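Local structure of putative TRAP PERIPLASMIC SOLUTE BINDING PROTEIN (Haemophilus influenzae, 4PBQ) at residues A[49-54]-A[252-257]; A[97-102]-A[125-130]; A[136-141]-A[235-240]. The protein binds L-gulonate and probably serves as the periplasmic solute-binding component of a TRAP transporter, handing captured ligand to its membrane subunits. All coordinates share one frame; numbering follows the deposited sequence. Where two conformers were deposited one is given.

Overall arrangement
Contact 3 (136-141 with 235-240) is a buried strand pair joined by backbone hydrogen bonds. Helix 248-281, which carries residues 252-257 of contact 1, covers one face of that pair, and Phe254 reaches Ile238 there. Contact 2 (97-102 with 125-130) is also buried but mainly apolar, with an aromatic edge set against two carbonyl oxygens. Its helix 122-129 is followed in the chain by strand 136-151, and Gly128 meets Leu138 and Tyr141 of contact 3, the two centres about 12 Å apart. Contact 1 (49-54 with 252-257) is only partly buried, its centre about 24 Å from that of the chain, and combines an aliphatic-aromatic interior with a salt bridge at its exposed side. Contacts 1 and 2 do not touch.

Contact 1: residues A[49-54]-A[252-257]; sequences KTIENE and IIFEKA
Ile51 lays its side chain over one face of the Phe254 ring. The CD1 methyl makes the closest approach, 3.5 Å from CD2 of Phe254, and lies 3.8 Å from the ring centroid at 21° off the normal, which qualifies as a CH-pi contact. The other branch also takes part: with CG2 anti to the backbone N and CG1 beside it (chi1 -74°), CG2 reaches the CE1 and CZ side of the ring while CG1 bears on the methyl of Ala257. That methyl is shared, since CB of Ala257 is also 3.6 Å from CG2 of Thr50. The hydroxyl on the other branch of Thr50 is turned back to its own helix, where OG1 is hydrogen-bonded to the carbonyl O of Tyr46.

These contacts form an antiparallel helix-helix packing between the C-terminal end of helix 38-54 and the long helix 248-281. The local axes approach to 8.8 Å, with 148° between their directions. Thr50 and Ala257 are the nearest pair, their CA atoms 5.6 Å apart, where the small Ala257 methyl lets the backbones approach.

Toward solvent, CD1 of Ile253 comes within 3.4 Å of the carbonyl O of Glu54. Beyond it the extended chains of Glu54 and Lys256 cross at about a right angle and close a salt bridge, NZ of Lys256 lying 3.0 Å from OE1 of Glu54 on the syn side of the carboxylate. In the second shell, Tyr59 meets the Phe254 ring edge-to-face, and Ile61 of strand 59-64 packs against both Ile51 and Phe254.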
# COMPACT_ATOMS: atom_id res chain seq x y z
N LYS A 49 20.84 7.66 2.89
CA LYS A 49 21.91 8.64 2.99
C LYS A 49 21.96 9.34 4.34
O LYS A 49 23.03 9.54 4.89
CB LYS A 49 21.83 9.67 1.87
CG LYS A 49 22.46 9.22 0.60
CD LYS A 49 22.52 10.34 -0.45
CE LYS A 49 22.96 9.77 -1.79
NZ LYS A 49 23.04 10.79 -2.85
N THR A 50 20.82 9.77 4.86
CA THR A 50 20.82 10.46 6.14
C THR A 50 21.42 9.59 7.23
O THR A 50 22.29 10.02 7.98
CB THR A 50 19.39 10.89 6.56
OG1 THR A 50 18.89 11.84 5.62
CG2 THR A 50 19.40 11.50 7.97
N ILE A 51 20.94 8.36 7.32
CA ILE A 51 21.42 7.48 8.37
C ILE A 51 22.91 7.17 8.21
O ILE A 51 23.69 7.28 9.18
CB ILE A 51 20.60 6.18 8.41
CG1 ILE A 51 19.22 6.47 9.01
CG2 ILE A 51 21.29 5.11 9.24
CD1 ILE A 51 18.17 5.36 8.75
N GLU A 52 23.33 6.81 7.01
CA GLU A 52 24.72 6.36 6.83
C GLU A 52 25.67 7.53 7.08
O GLU A 52 26.72 7.38 7.72
CB GLU A 52 24.89 5.75 5.43
CG GLU A 52 24.10 4.45 5.27
CD GLU A 52 24.29 3.74 3.93
OE1 GLU A 52 24.93 4.31 3.01
OE2 GLU A 52 23.79 2.61 3.80
N ASN A 53 25.32 8.72 6.59
CA ASN A 53 26.19 9.88 6.82
C ASN A 53 26.20 10.38 8.27
O ASN A 53 27.25 10.65 8.84
CB ASN A 53 25.80 11.03 5.90
CG ASN A 53 26.23 10.81 4.47
OD1 ASN A 53 27.33 10.32 4.21
ND2 ASN A 53 25.38 11.19 3.53
N GLU A 54 25.03 10.53 8.86
CA GLU A 54 24.92 11.16 10.16
C GLU A 54 25.21 10.23 11.34
O GLU A 54 25.25 10.68 12.48
CB GLU A 54 23.57 11.87 10.26
CG GLU A 54 23.44 12.93 9.18
CD GLU A 54 22.18 13.78 9.24
OE1 GLU A 54 21.57 13.88 10.33
OE2 GLU A 54 21.82 14.37 8.18
N ILE A 252 17.04 8.67 17.21
CA ILE A 252 16.65 10.03 16.83
C ILE A 252 17.10 10.34 15.39
O ILE A 252 16.37 10.99 14.63
CB ILE A 252 17.24 11.05 17.81
CG1 ILE A 252 16.44 11.00 19.11
CG2 ILE A 252 17.25 12.49 17.23
CD1 ILE A 252 17.19 11.61 20.31
N ILE A 253 18.28 9.84 15.02
CA ILE A 253 18.77 10.02 13.65
C ILE A 253 17.92 9.20 12.66
O ILE A 253 17.59 9.68 11.59
CB ILE A 253 20.25 9.66 13.54
CG1 ILE A 253 21.05 10.65 14.40
CG2 ILE A 253 20.70 9.76 12.09
CD1 ILE A 253 22.52 10.33 14.51
N PHE A 254 17.57 7.96 13.02
CA PHE A 254 16.67 7.15 12.19
C PHE A 254 15.34 7.86 12.04
O PHE A 254 14.75 7.84 10.97
CB PHE A 254 16.42 5.76 12.80
CG PHE A 254 17.47 4.74 12.48
CD1 PHE A 254 18.76 4.87 12.98
CD2 PHE A 254 17.17 3.66 11.66
CE1 PHE A 254 19.74 3.92 12.67
CE2 PHE A 254 18.11 2.70 11.35
CZ PHE A 254 19.42 2.83 11.86
N GLU A 255 14.84 8.46 13.12
CA GLU A 255 13.55 9.16 13.07
C GLU A 255 13.60 10.41 12.19
O GLU A 255 12.65 10.70 11.46
CB GLU A 255 13.07 9.48 14.47
CG GLU A 255 12.66 8.22 15.24
CD GLU A 255 12.77 8.36 16.77
OE1 GLU A 255 13.22 9.40 17.28
OE2 GLU A 255 12.41 7.40 17.47
N LYS A 256 14.71 11.15 12.26
CA LYS A 256 14.94 12.30 11.38
C LYS A 256 14.91 11.85 9.92
O LYS A 256 14.31 12.47 9.06
CB LYS A 256 16.31 12.93 11.70
CG LYS A 256 16.72 14.10 10.78
CD LYS A 256 18.15 14.63 11.09
CE LYS A 256 18.57 15.76 10.18
NZ LYS A 256 19.87 16.36 10.57
N ALA A 257 15.60 10.75 9.65
CA ALA A 257 15.67 10.23 8.29
C ALA A 257 14.27 9.77 7.82
O ALA A 257 13.90 9.94 6.66
CB ALA A 257 16.67 9.11 8.24

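Contact 2: residues A[97-102]-A[125-130]; sequences DPIFGV and NKIGQK
Ile99 points at Ile127 from a short 3-10 segment, 98-102, set against helix 122-129, while the Phe100 ring swings in beside it; the nearest CA pair is Phe100 with Ile127, 7.0 Å apart. Asp97 opens the 3-10 segment with an Asx turn: its OD1 accepts from the backbone N of Ile99 at 3.2 Å, and the N-H approaches from above the carboxylate plane, 38° out of it.

Ile127 is the side chain most of the contact closes on. Its CD1 is 3.8 Å from CG1 of Ile99 and 4.1 Å from CG1 of Val102, so the end of one side chain touches both. Ile99 meets it with the longer branch, CG1 being anti to the backbone N (chi1 -163°). The Phe100 ring passes alongside Ile127 in the opposite sense and offers its edge to the backbone of 127-130: CE1 lies 3.5 Å from the carbonyl O of Ile127, and CZ 3.6 Å from that of Lys130, both oxygens near the ring plane. The weakly positive ring hydrogens would suit these carbonyls. CB of Lys130 lies 3.9 Å from CE1 of Phe100, while its amine leads away.

Outside the pair, Asp97 OD2 is hydrogen-bonded to Tyr134 OH, and Leu93 and Met131 touch the Phe100 ring; the side chain of Phe100 is about 9 Å from the bound L-gulonate. Helix 316-326 packs against the Ile127-Val102 side of the contact, Ile323 on Val102 and Val319 on Ile127.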
# COMPACT_ATOMS: atom_id res chain seq x y z
N ASP A 97 -3.95 -8.81 13.18
CA ASP A 97 -4.78 -7.90 13.97
C ASP A 97 -5.42 -6.94 13.00
O ASP A 97 -4.75 -6.13 12.36
CB ASP A 97 -3.93 -7.14 15.01
CG ASP A 97 -4.76 -6.29 15.96
OD1 ASP A 97 -5.89 -5.90 15.59
OD2 ASP A 97 -4.29 -5.98 17.09
N PRO A 98 -6.75 -6.98 12.89
CA PRO A 98 -7.41 -6.26 11.80
C PRO A 98 -7.29 -4.74 11.89
O PRO A 98 -7.53 -4.08 10.89
CB PRO A 98 -8.89 -6.66 11.94
CG PRO A 98 -8.91 -7.84 12.83
CD PRO A 98 -7.70 -7.77 13.70
N ILE A 99 -6.93 -4.20 13.05
CA ILE A 99 -6.86 -2.75 13.17
C ILE A 99 -5.86 -2.15 12.17
O ILE A 99 -6.05 -1.04 11.67
CB ILE A 99 -6.56 -2.28 14.63
CG1 ILE A 99 -6.91 -0.80 14.76
CG2 ILE A 99 -5.11 -2.57 15.01
CD1 ILE A 99 -7.35 -0.38 16.13
N PHE A 100 -4.82 -2.91 11.86
CA PHE A 100 -3.78 -2.40 10.96
C PHE A 100 -4.26 -2.21 9.53
O PHE A 100 -3.62 -1.51 8.73
CB PHE A 100 -2.54 -3.31 10.97
CG PHE A 100 -1.95 -3.48 12.34
CD1 PHE A 100 -1.62 -2.36 13.10
CD2 PHE A 100 -1.75 -4.73 12.88
CE1 PHE A 100 -1.08 -2.50 14.38
CE2 PHE A 100 -1.25 -4.87 14.17
CZ PHE A 100 -0.91 -3.75 14.92
N GLY A 101 -5.37 -2.84 9.17
CA GLY A 101 -5.87 -2.74 7.81
C GLY A 101 -6.86 -1.60 7.56
O GLY A 101 -7.34 -1.43 6.43
N VAL A 102 -7.15 -0.82 8.60
CA VAL A 102 -8.21 0.19 8.53
C VAL A 102 -7.98 1.22 7.42
O VAL A 102 -8.95 1.70 6.83
CB VAL A 102 -8.43 0.90 9.89
CG1 VAL A 102 -7.21 1.72 10.30
CG2 VAL A 102 -9.68 1.76 9.86
N ASN A 125 -0.83 7.51 14.46
CA ASN A 125 0.35 7.27 15.29
C ASN A 125 0.07 6.18 16.32
O ASN A 125 0.85 5.25 16.53
CB ASN A 125 0.80 8.55 15.98
CG ASN A 125 2.03 8.36 16.85
OD1 ASN A 125 3.16 8.51 16.39
ND2 ASN A 125 1.81 8.02 18.11
N LYS A 126 -1.09 6.30 16.96
CA LYS A 126 -1.46 5.38 18.02
C LYS A 126 -1.64 3.95 17.50
O LYS A 126 -1.20 3.00 18.13
CB LYS A 126 -2.72 5.87 18.73
CG LYS A 126 -3.23 4.94 19.82
CD LYS A 126 -4.43 5.56 20.54
CE LYS A 126 -5.13 4.54 21.43
NZ LYS A 126 -5.92 3.56 20.61
N ILE A 127 -2.27 3.81 16.34
CA ILE A 127 -2.44 2.50 15.74
C ILE A 127 -1.08 1.97 15.31
O ILE A 127 -0.77 0.80 15.51
CB ILE A 127 -3.44 2.54 14.56
CG1 ILE A 127 -4.85 2.81 15.12
CG2 ILE A 127 -3.40 1.24 13.79
CD1 ILE A 127 -5.95 2.83 14.06
N GLY A 128 -0.24 2.86 14.77
CA GLY A 128 1.11 2.45 14.39
C GLY A 128 1.92 1.87 15.55
O GLY A 128 2.66 0.88 15.38
N GLN A 129 1.79 2.49 16.72
CA GLN A 129 2.46 2.04 17.95
C GLN A 129 2.07 0.63 18.35
O GLN A 129 2.86 -0.10 18.95
CB GLN A 129 2.16 3.00 19.09
CG GLN A 129 2.94 4.31 19.02
CD GLN A 129 2.49 5.33 20.06
OE1 GLN A 129 2.87 6.50 19.99
NE2 GLN A 129 1.67 4.90 21.02
N LYS A 130 0.85 0.23 18.00
CA LYS A 130 0.38 -1.11 18.34
C LYS A 130 1.11 -2.21 17.57
O LYS A 130 1.02 -3.38 17.94
CB LYS A 130 -1.11 -1.25 18.04
CG LYS A 130 -2.02 -0.42 18.93
CD LYS A 130 -3.49 -0.58 18.51
CE LYS A 130 -4.45 -0.18 19.63
NZ LYS A 130 -4.01 1.04 20.35

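Contact 3: residues A[136-141]-A[235-240]; sequences IKLLAY and LLQISL
A classic beta bulge marks the antiparallel pairing of strands 136-151 and 231-239: Leu139 and Ala140 both face Leu236. The carbonyl O of Leu236 accepts two backbone N-H groups, from Leu139 at 2.8 Å and from Ala140 at 3.2 Å. The second donor approaches in the carbonyl plane on a lone pair, with a C=O...N angle of 139°. The return bond runs from Leu236 N to Ala140 O. Before the bulge the pairing is regular, Lys137 and Ile238 exchanging two bonds of 2.9 Å between N and O.

Leu139, at the bulge, points toward strand 231-239, and its CD1 is 3.9 Å from CG2 of Ile238. In Ile238 the longer branch, CG1, is trans to the backbone N (chi1 -176°), which sets CG2 between N and C, toward Lys137 CB and Leu139 CD1. The face bearing Ala140, Leu236 and Ile238 is covered by helix 248-281, with Tyr261 on Leu236 and Gln262 on Ala140. Strand 231-239 also pairs with strand 86-89 on its other edge, which places the bulge within the mixed central sheet of this family 7 solute-binding protein.

On the face of Leu138, Tyr141 and Gln237, Leu138 CD1 lies 3.6 Å from CB of Leu235, and its CD2 rests over one face of the Tyr141 ring, whose OH is hydrogen-bonded to the carbonyl O of Ala124. Leu235 runs side by side with Tyr141, its CD1 being 3.8 Å from the ring's CD1; its side chain is about 7 Å from the bound L-gulonate. The Gln237 amide is held by NE2, which bonds to the carbonyl O of Leu235 from above the carbonyl plane and to Thr89 OG1. Its OE1 is thereby turned to Ile136, 3.3 Å from CG2.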
# COMPACT_ATOMS: atom_id res chain seq x y z
N ILE A 136 7.16 -5.13 15.48
CA ILE A 136 7.50 -4.18 14.42
C ILE A 136 7.42 -2.76 14.94
O ILE A 136 6.43 -2.37 15.57
CB ILE A 136 6.58 -4.37 13.19
CG1 ILE A 136 6.82 -5.73 12.53
CG2 ILE A 136 6.83 -3.28 12.15
CD1 ILE A 136 5.84 -6.06 11.38
N LYS A 137 8.46 -1.98 14.64
CA LYS A 137 8.44 -0.54 14.89
C LYS A 137 8.12 0.21 13.60
O LYS A 137 8.84 0.11 12.59
CB LYS A 137 9.79 -0.09 15.44
CG LYS A 137 9.98 1.41 15.50
CD LYS A 137 9.12 2.06 16.59
CE LYS A 137 9.38 3.57 16.58
NZ LYS A 137 8.71 4.23 17.73
N LEU A 138 7.04 0.99 13.62
CA LEU A 138 6.68 1.80 12.46
C LEU A 138 7.42 3.12 12.48
O LEU A 138 7.39 3.82 13.48
CB LEU A 138 5.18 2.09 12.45
CG LEU A 138 4.71 2.85 11.19
CD1 LEU A 138 4.88 2.10 9.92
CD2 LEU A 138 3.27 3.26 11.36
N LEU A 139 8.10 3.44 11.38
CA LEU A 139 8.84 4.70 11.27
C LEU A 139 8.15 5.76 10.41
O LEU A 139 8.34 6.95 10.66
CB LEU A 139 10.24 4.45 10.69
CG LEU A 139 11.17 3.61 11.58
CD1 LEU A 139 12.50 3.35 10.86
CD2 LEU A 139 11.36 4.30 12.92
N ALA A 140 7.37 5.35 9.41
CA ALA A 140 6.69 6.31 8.54
C ALA A 140 5.53 5.70 7.77
O ALA A 140 5.60 4.55 7.33
CB ALA A 140 7.68 6.91 7.55
N TYR A 141 4.48 6.48 7.58
CA TYR A 141 3.45 6.19 6.60
C TYR A 141 3.74 6.94 5.30
O TYR A 141 3.66 8.19 5.25
CB TYR A 141 2.11 6.69 7.11
CG TYR A 141 1.47 5.91 8.23
CD1 TYR A 141 0.80 4.71 7.99
CD2 TYR A 141 1.50 6.40 9.52
CE1 TYR A 141 0.21 4.01 9.03
CE2 TYR A 141 0.89 5.73 10.57
CZ TYR A 141 0.23 4.55 10.31
OH TYR A 141 -0.36 3.87 11.34
N LEU A 235 4.16 1.33 4.42
CA LEU A 235 4.67 1.52 5.78
C LEU A 235 6.16 1.24 5.83
O LEU A 235 6.59 0.14 5.52
CB LEU A 235 3.94 0.58 6.75
CG LEU A 235 2.55 0.98 7.26
CD1 LEU A 235 1.67 1.51 6.22
CD2 LEU A 235 1.94 -0.27 7.95
N LEU A 236 6.94 2.23 6.25
CA LEU A 236 8.37 2.03 6.47
C LEU A 236 8.56 1.57 7.89
O LEU A 236 8.18 2.27 8.83
CB LEU A 236 9.12 3.35 6.29
CG LEU A 236 10.61 3.33 6.59
CD1 LEU A 236 11.34 2.32 5.71
CD2 LEU A 236 11.15 4.73 6.34
N GLN A 237 9.16 0.39 8.03
CA GLN A 237 9.19 -0.32 9.29
C GLN A 237 10.60 -0.82 9.61
O GLN A 237 11.36 -1.09 8.70
CB GLN A 237 8.29 -1.55 9.19
CG GLN A 237 6.82 -1.23 9.03
CD GLN A 237 6.06 -2.38 8.40
OE1 GLN A 237 5.54 -3.27 9.09
NE2 GLN A 237 6.04 -2.40 7.07
N ILE A 238 10.89 -0.98 10.89
CA ILE A 238 12.14 -1.60 11.33
C ILE A 238 11.76 -2.69 12.33
O ILE A 238 10.86 -2.51 13.15
CB ILE A 238 13.12 -0.54 11.88
CG1 ILE A 238 14.48 -1.15 12.25
CG2 ILE A 238 12.59 0.13 13.08
CD1 ILE A 238 15.62 -0.10 12.04
N SER A 239 12.38 -3.85 12.22
CA SER A 239 12.17 -4.89 13.20
C SER A 239 12.45 -4.39 14.61
O SER A 239 13.45 -3.71 14.87
CB SER A 239 13.10 -6.07 12.92
OG SER A 239 13.02 -7.04 13.94
N LEU A 240 11.58 -4.73 15.54
CA LEU A 240 11.77 -4.32 16.92
C LEU A 240 13.04 -4.93 17.52
O LEU A 240 13.70 -4.31 18.35
CB LEU A 240 10.55 -4.69 17.75
CG LEU A 240 10.40 -3.98 19.10
CD1 LEU A 240 10.26 -2.47 18.93
CD2 LEU A 240 9.21 -4.56 19.82